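Local coordinates for protein SAP-like pentraxin (Limulus polyphemus, PDB 3FLT) that binds calcium ions and the ligand PE, probably through those ions, and assembles as an octameric member of the pentraxin family, at the interface of chains A and B. Numbering follows the deposited sequence. Chains: chain A/B, SAP-like pentraxin.

Contact 1: the interface of chains A and B. Residues chain A 200-203; chain B 207-209.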
ATOM      1  N   SER A 200     -22.839 -15.440  36.475  1.00 24.74           N
ATOM      2  CA  SER A 200     -24.056 -14.885  37.046  1.00 23.91           C
ATOM      3  C   SER A 200     -24.107 -14.896  38.566  1.00 24.42           C
ATOM      4  O   SER A 200     -23.570 -15.796  39.221  1.00 24.99           O
ATOM      5  CB  SER A 200     -25.277 -15.584  36.454  1.00 21.57           C
ATOM      6  OG  SER A 200     -25.199 -16.977  36.646  1.00 26.95           O
ATOM      7  N   PHE A 201     -24.735 -13.859  39.118  1.00 23.62           N
ATOM      8  CA  PHE A 201     -24.870 -13.708  40.556  1.00 23.12           C
ATOM      9  C   PHE A 201     -26.222 -13.097  40.909  1.00 23.38           C
ATOM     10  O   PHE A 201     -26.831 -12.397  40.096  1.00 24.14           O
ATOM     11  CB  PHE A 201     -23.731 -12.835  41.100  1.00 21.61           C
ATOM     12  CG  PHE A 201     -23.711 -11.432  40.551  1.00 19.92           C
ATOM     13  CD1 PHE A 201     -24.548 -10.450  41.071  1.00 20.98           C
ATOM     14  CD2 PHE A 201     -22.827 -11.080  39.531  1.00 20.48           C
ATOM     15  CE1 PHE A 201     -24.501  -9.133  40.580  1.00 20.81           C
ATOM     16  CE2 PHE A 201     -22.769  -9.772  39.033  1.00 17.98           C
ATOM     17  CZ  PHE A 201     -23.606  -8.799  39.561  1.00 19.67           C
ATOM     18  N   VAL A 202     -26.694 -13.373  42.118  1.00 22.28           N
ATOM     19  CA  VAL A 202     -27.971 -12.848  42.568  1.00 23.65           C
ATOM     20  C   VAL A 202     -27.771 -11.520  43.272  1.00 24.16           C
ATOM     21  O   VAL A 202     -26.844 -11.366  44.064  1.00 24.45           O
ATOM     22  CB  VAL A 202     -28.676 -13.820  43.539  1.00 23.52           C
ATOM     23  CG1 VAL A 202     -30.021 -13.249  43.975  1.00 22.15           C
ATOM     24  CG2 VAL A 202     -28.876 -15.152  42.866  1.00 22.49           C
ATOM     25  N   ALA A 203     -28.644 -10.565  42.970  1.00 25.32           N
ATOM     26  CA  ALA A 203     -28.578  -9.234  43.565  1.00 27.28           C
ATOM     27  C   ALA A 203     -29.769  -9.068  44.499  1.00 28.16           C
ATOM     28  O   ALA A 203     -30.905  -9.357  44.122  1.00 29.20           O
ATOM     29  CB  ALA A 203     -28.608  -8.169  42.468  1.00 25.14           C
TER
ATOM     30  N   VAL B 207     -33.145 -10.811  41.917  1.00 21.51           N
ATOM     31  CA  VAL B 207     -33.039 -10.814  40.463  1.00 18.68           C
ATOM     32  C   VAL B 207     -31.645 -11.363  40.174  1.00 19.17           C
ATOM     33  O   VAL B 207     -30.728 -11.175  40.970  1.00 19.99           O
ATOM     34  CB  VAL B 207     -33.153  -9.387  39.867  1.00 15.54           C
ATOM     35  CG1 VAL B 207     -34.541  -8.830  40.101  1.00 10.40           C
ATOM     36  CG2 VAL B 207     -32.108  -8.484  40.487  1.00 12.12           C
ATOM     37  N   ILE B 208     -31.475 -12.045  39.051  1.00 20.37           N
ATOM     38  CA  ILE B 208     -30.165 -12.596  38.720  1.00 20.27           C
ATOM     39  C   ILE B 208     -29.496 -11.860  37.566  1.00 20.85           C
ATOM     40  O   ILE B 208     -30.089 -11.698  36.494  1.00 21.26           O
ATOM     41  CB  ILE B 208     -30.271 -14.065  38.320  1.00 19.99           C
ATOM     42  CG1 ILE B 208     -31.104 -14.827  39.353  1.00 19.57           C
ATOM     43  CG2 ILE B 208     -28.868 -14.659  38.194  1.00 18.67           C
ATOM     44  CD1 ILE B 208     -31.318 -16.272  39.006  1.00 19.07           C
ATOM     45  N   VAL B 209     -28.261 -11.420  37.787  1.00 20.70           N
ATOM     46  CA  VAL B 209     -27.499 -10.718  36.757  1.00 20.10           C
ATOM     47  C   VAL B 209     -26.700 -11.735  35.946  1.00 20.25           C
ATOM     48  O   VAL B 209     -25.857 -12.445  36.490  1.00 19.77           O
ATOM     49  CB  VAL B 209     -26.520  -9.705  37.372  1.00 18.96           C
ATOM     50  CG1 VAL B 209     -25.741  -9.010  36.276  1.00 18.09           C
ATOM     51  CG2 VAL B 209     -27.273  -8.706  38.203  1.00 15.75           C
TER
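B:Val209 lies over one face of the A:Phe201 ring, its CB 3.7 Å above the plane and toward the rim. That displacement brings CB over the CE1 and CZ side, and the branch CG2 comes 3.7 Å from CE1. Both side chains leave the backbone ladder in the same direction, one alongside the other. With chi1 at 62° the ring stands between its own backbone N and carbonyl carbon, which turns one face to the valine. With an alanine in place of A:Phe201, CB and CG2 of B:Val209 would probably lose the ring they rest on, leaving a gap beside them.

The ladder is antiparallel, between strands 201-204 of A and 207-211 of B. B:Val209 N donates to A:Phe201 O at 2.9 Å, and A:Phe201 N returns a longer bond, 3.2 Å, to B:Val209 O. A:Ala203 N meets B:Val207 O at 3.0 Å, almost straight at the hydrogen (177°). A:Ala203 CB and B:Val207 CG2 share the ring's side of the ladder. On the other side, B:Ile208 crosses A:Val202 at a slant. The pairing carries a beta-sheet from one subunit into the next and is likely to be part of what holds the two copies together in this assembly.

Contact 2: the interface of chains A and B. Residues chain A 4, 7, 197, 209, 211; chain B 4, 7, 197.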
ATOM      1  N   ILE A   4     -17.963  -4.262  29.382  1.00 36.44           N
ATOM      2  CA  ILE A   4     -18.796  -4.914  30.372  1.00 34.18           C
ATOM      3  C   ILE A   4     -18.095  -5.028  31.741  1.00 33.72           C
ATOM      4  O   ILE A   4     -18.751  -5.155  32.776  1.00 32.97           O
ATOM      5  CB  ILE A   4     -19.202  -6.317  29.849  1.00 33.55           C
ATOM      6  CG1 ILE A   4     -20.421  -6.839  30.592  1.00 31.48           C
ATOM      7  CG2 ILE A   4     -18.044  -7.291  30.006  1.00 34.38           C
ATOM      8  CD1 ILE A   4     -21.019  -8.049  29.934  1.00 31.25           C
ATOM      9  N   VAL A   7     -18.844  -2.390  34.655  1.00 23.82           N
ATOM     10  CA  VAL A   7     -20.111  -2.371  35.373  1.00 21.93           C
ATOM     11  C   VAL A   7     -19.739  -2.396  36.850  1.00 22.58           C
ATOM     12  O   VAL A   7     -18.781  -3.064  37.241  1.00 24.03           O
ATOM     13  CB  VAL A   7     -20.983  -3.614  35.042  1.00 19.24           C
ATOM     14  CG1 VAL A   7     -22.151  -3.697  35.986  1.00 17.53           C
ATOM     15  CG2 VAL A   7     -21.492  -3.534  33.621  1.00 17.24           C
ATOM     16  N   MET A 197     -19.010 -10.175  35.607  1.00 23.78           N
ATOM     17  CA  MET A 197     -20.027 -10.114  34.568  1.00 24.18           C
ATOM     18  C   MET A 197     -20.063 -11.327  33.628  1.00 27.01           C
ATOM     19  O   MET A 197     -20.826 -11.344  32.656  1.00 27.71           O
ATOM     20  CB  MET A 197     -19.876  -8.818  33.766  1.00 22.61           C
ATOM     21  CG  MET A 197     -20.039  -7.561  34.604  1.00 23.22           C
ATOM     22  SD  MET A 197     -21.512  -7.572  35.679  1.00 24.83           S
ATOM     23  CE  MET A 197     -22.779  -7.057  34.532  1.00 22.51           C
ATOM     24  N   VAL A 209     -26.918  -1.081  40.388  1.00 20.70           N
ATOM     25  CA  VAL A 209     -26.124  -1.431  39.213  1.00 20.10           C
ATOM     26  C   VAL A 209     -25.800  -0.159  38.432  1.00 20.25           C
ATOM     27  O   VAL A 209     -26.701   0.537  37.970  1.00 19.77           O
ATOM     28  CB  VAL A 209     -26.883  -2.394  38.285  1.00 18.96           C
ATOM     29  CG1 VAL A 209     -26.034  -2.721  37.075  1.00 18.09           C
ATOM     30  CG2 VAL A 209     -27.244  -3.645  39.032  1.00 15.75           C
ATOM     31  N   ILE A 211     -22.072   2.184  36.554  1.00 23.67           N
ATOM     32  CA  ILE A 211     -20.848   2.119  35.760  1.00 24.84           C
ATOM     33  C   ILE A 211     -19.638   2.744  36.463  1.00 25.23           C
ATOM     34  O   ILE A 211     -19.686   3.896  36.869  1.00 26.37           O
ATOM     35  CB  ILE A 211     -21.055   2.849  34.397  1.00 23.22           C
ATOM     36  CG1 ILE A 211     -22.110   2.117  33.564  1.00 21.41           C
ATOM     37  CG2 ILE A 211     -19.740   2.923  33.628  1.00 23.57           C
ATOM     38  CD1 ILE A 211     -21.722   0.706  33.144  1.00 19.91           C
TER
ATOM     39  N   ILE B   4     -21.635  -4.710  26.719  1.00 36.44           N
ATOM     40  CA  ILE B   4     -22.361  -4.411  27.937  1.00 34.18           C
ATOM     41  C   ILE B   4     -23.888  -4.484  27.738  1.00 33.72           C
ATOM     42  O   ILE B   4     -24.639  -4.676  28.696  1.00 32.97           O
ATOM     43  CB  ILE B   4     -21.944  -3.005  28.444  1.00 33.55           C
ATOM     44  CG1 ILE B   4     -22.288  -2.837  29.915  1.00 31.48           C
ATOM     45  CG2 ILE B   4     -22.634  -1.925  27.625  1.00 34.38           C
ATOM     46  CD1 ILE B   4     -21.651  -1.618  30.517  1.00 31.25           C
ATOM     47  N   VAL B   7     -25.938  -7.756  28.789  1.00 23.82           N
ATOM     48  CA  VAL B   7     -26.162  -8.113  30.184  1.00 21.93           C
ATOM     49  C   VAL B   7     -27.663  -8.343  30.306  1.00 22.58           C
ATOM     50  O   VAL B   7     -28.456  -7.638  29.681  1.00 24.03           O
ATOM     51  CB  VAL B   7     -25.738  -6.971  31.149  1.00 19.24           C
ATOM     52  CG1 VAL B   7     -26.221  -7.262  32.544  1.00 17.53           C
ATOM     53  CG2 VAL B   7     -24.233  -6.826  31.160  1.00 17.24           C
ATOM     54  N   MET B 197     -27.916  -0.457  30.874  1.00 23.78           N
ATOM     55  CA  MET B 197     -26.592  -0.448  31.479  1.00 24.18           C
ATOM     56  C   MET B 197     -25.889   0.916  31.474  1.00 27.01           C
ATOM     57  O   MET B 197     -24.727   1.024  31.880  1.00 27.71           O
ATOM     58  CB  MET B 197     -25.709  -1.510  30.817  1.00 22.61           C
ATOM     59  CG  MET B 197     -26.244  -2.925  30.966  1.00 23.22           C
ATOM     60  SD  MET B 197     -26.731  -3.358  32.669  1.00 24.83           S
ATOM     61  CE  MET B 197     -25.154  -3.803  33.376  1.00 22.51           C
TER
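B:Ile4 and A:Ile211 reach toward each other tip to tip, their CD1 methyls 3.5 Å apart, and this is where the packing is tight. B:Ile4 CD1 also lies 3.7 Å from A:Val7 CG2, so the methyl butts against two chain A groups that lie on the same side of it. The twin contact, A:Ile4 CD1 on B:Val7 CG2, repeats the valine pairing. B:Ile4 gets there with CG1 anti to the backbone N (chi1 -161°) and an extended outer bond, which sends CD1 out toward chain A. Beside the two-fold axis A:Ile4 and B:Ile4 run alongside each other in opposite directions, A:Ile4 CA 4.1 Å from B:Ile4 CG1. A:Ile211 in turn lays CG1 and CD1 beside the backbone O of B:Met197.

The methionines come in from the flank. Each is bent at chi2 and chi3, the latter -82°, bringing the thioether methyl CE onto the neighbour's valine, the two side chains crossing near a right angle. B:Met197 CE touches A:Val7 CG2 at 3.7 Å, and A:Met197 CE makes the matching contact with B:Val7 CG2.

Looser packing lies at the margin, where B:Met197 CE is 4.0 Å from A:Val209 CG1.

In the fold, the patch gathers the 3-10 helix 4-6, the start of strand 7-11, the loops carrying A:Met197 and B:Met197, and strand 207-211, along the edge of the pentraxin beta-sandwich that meets the partner subunit.

Contact 3: the interface of chains A and B. Residues chain A 3-4, 190; chain B 1-2.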
ATOM      1  N   ASP A   3     -16.858  -1.137  28.284  1.00 43.47           N
ATOM      2  CA  ASP A   3     -16.551  -2.544  28.449  1.00 41.76           C
ATOM      3  C   ASP A   3     -17.386  -3.092  29.603  1.00 39.30           C
ATOM      4  O   ASP A   3     -17.519  -2.467  30.659  1.00 37.66           O
ATOM      5  CB  ASP A   3     -15.060  -2.750  28.717  1.00 44.90           C
ATOM      6  CG  ASP A   3     -14.718  -4.201  29.031  1.00 48.84           C
ATOM      7  OD1 ASP A   3     -15.205  -5.116  28.323  1.00 50.43           O
ATOM      8  OD2 ASP A   3     -13.949  -4.426  29.991  1.00 51.82           O
ATOM      9  N   ILE A   4     -17.963  -4.262  29.382  1.00 36.44           N
ATOM     10  CA  ILE A   4     -18.796  -4.914  30.372  1.00 34.18           C
ATOM     11  C   ILE A   4     -18.095  -5.028  31.741  1.00 33.72           C
ATOM     12  O   ILE A   4     -18.751  -5.155  32.776  1.00 32.97           O
ATOM     13  CB  ILE A   4     -19.202  -6.317  29.849  1.00 33.55           C
ATOM     14  CG1 ILE A   4     -20.421  -6.839  30.592  1.00 31.48           C
ATOM     15  CG2 ILE A   4     -18.044  -7.291  30.006  1.00 34.38           C
ATOM     16  CD1 ILE A   4     -21.019  -8.049  29.934  1.00 31.25           C
ATOM     17  N   ARG A 190      -8.650 -11.870  33.059  1.00 30.74           N
ATOM     18  CA  ARG A 190      -9.905 -12.313  33.648  1.00 28.72           C
ATOM     19  C   ARG A 190      -9.694 -13.540  34.519  1.00 26.91           C
ATOM     20  O   ARG A 190      -8.965 -14.460  34.142  1.00 26.95           O
ATOM     21  CB  ARG A 190     -10.931 -12.640  32.567  1.00 29.82           C
ATOM     22  CG  ARG A 190     -11.455 -11.442  31.825  1.00 32.90           C
ATOM     23  CD  ARG A 190     -12.714 -11.809  31.080  1.00 39.10           C
ATOM     24  NE  ARG A 190     -13.216 -10.697  30.284  1.00 45.66           N
ATOM     25  CZ  ARG A 190     -12.601 -10.227  29.204  1.00 49.86           C
ATOM     26  NH1 ARG A 190     -11.461 -10.783  28.798  1.00 50.40           N
ATOM     27  NH2 ARG A 190     -13.121  -9.203  28.531  1.00 52.60           N
TER
ATOM     28  N   ALA B   1     -14.719  -7.630  24.207  1.00 54.47           N
ATOM     29  CA  ALA B   1     -15.377  -8.812  24.841  1.00 54.74           C
ATOM     30  C   ALA B   1     -16.870  -8.788  24.538  1.00 53.42           C
ATOM     31  O   ALA B   1     -17.288  -8.426  23.434  1.00 53.27           O
ATOM     32  CB  ALA B   1     -15.151  -8.790  26.371  1.00 54.87           C
ATOM     33  N   VAL B   2     -17.668  -9.187  25.522  1.00 51.05           N
ATOM     34  CA  VAL B   2     -19.112  -9.178  25.369  1.00 47.67           C
ATOM     35  C   VAL B   2     -19.533  -7.721  25.470  1.00 45.78           C
ATOM     36  O   VAL B   2     -18.936  -6.946  26.231  1.00 44.85           O
ATOM     37  CB  VAL B   2     -19.792  -9.967  26.497  1.00 47.04           C
ATOM     38  CG1 VAL B   2     -21.284 -10.070  26.240  1.00 46.21           C
ATOM     39  CG2 VAL B   2     -19.163 -11.332  26.607  1.00 46.56           C
TER
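A:Ile4 and B:Val2 lie at a slant to each other where the N-terminal arm of one pentraxin subunit passes over the start of the other. The tip of the isoleucine, CD1, comes 4.1 Å from B:Val2 CB. Nearer its root, A:Ile4 CB packs against the backbone carbonyl oxygen of B:Val2 at 3.7 Å. The branch methyl CG2 of A:Ile4 sits beside that same B:Val2 oxygen, 3.9 Å away.

Farther out, A:Arg190 approaches B:Ala1, the first residue of its chain. The arginine is extended from CG to NE, and at the end the guanidinium group swings off with chi4 at 69°. The methyl CB of B:Ala1 meets it from beyond the NH2 end, raised out of the guanidinium plane, 4.1 Å from CZ. A:Asp3 holds CG anti to its backbone N (chi1 174°), and this turn brings the carboxylate OD1 to the same alanine methyl, 4.2 Å from B:Ala1 CB. OD1 also stands 4.6 Å from A:Arg190 NH2, too far for a direct bond, though the acid may partly balance the positive charge gathered beside the chain start.

The three contacts run along one two-fold interface and recur with the chains exchanged. The C-alpha centres of contacts 1 and 2 lie about 12 Å apart, those of contacts 2 and 3 about 9 Å, and those of contacts 1 and 3 about 17 Å. Strand 207-211 serves contact 1 from chain B and contact 2 from chain A, while A:Ile4 belongs to contacts 2 and 3. They follow one another along the interface, paired strands first and N-terminal arms last. Neighbours within a ring of eight would not normally be two-fold related, so this interface probably joins two octamers in the sixteen-chain assembly.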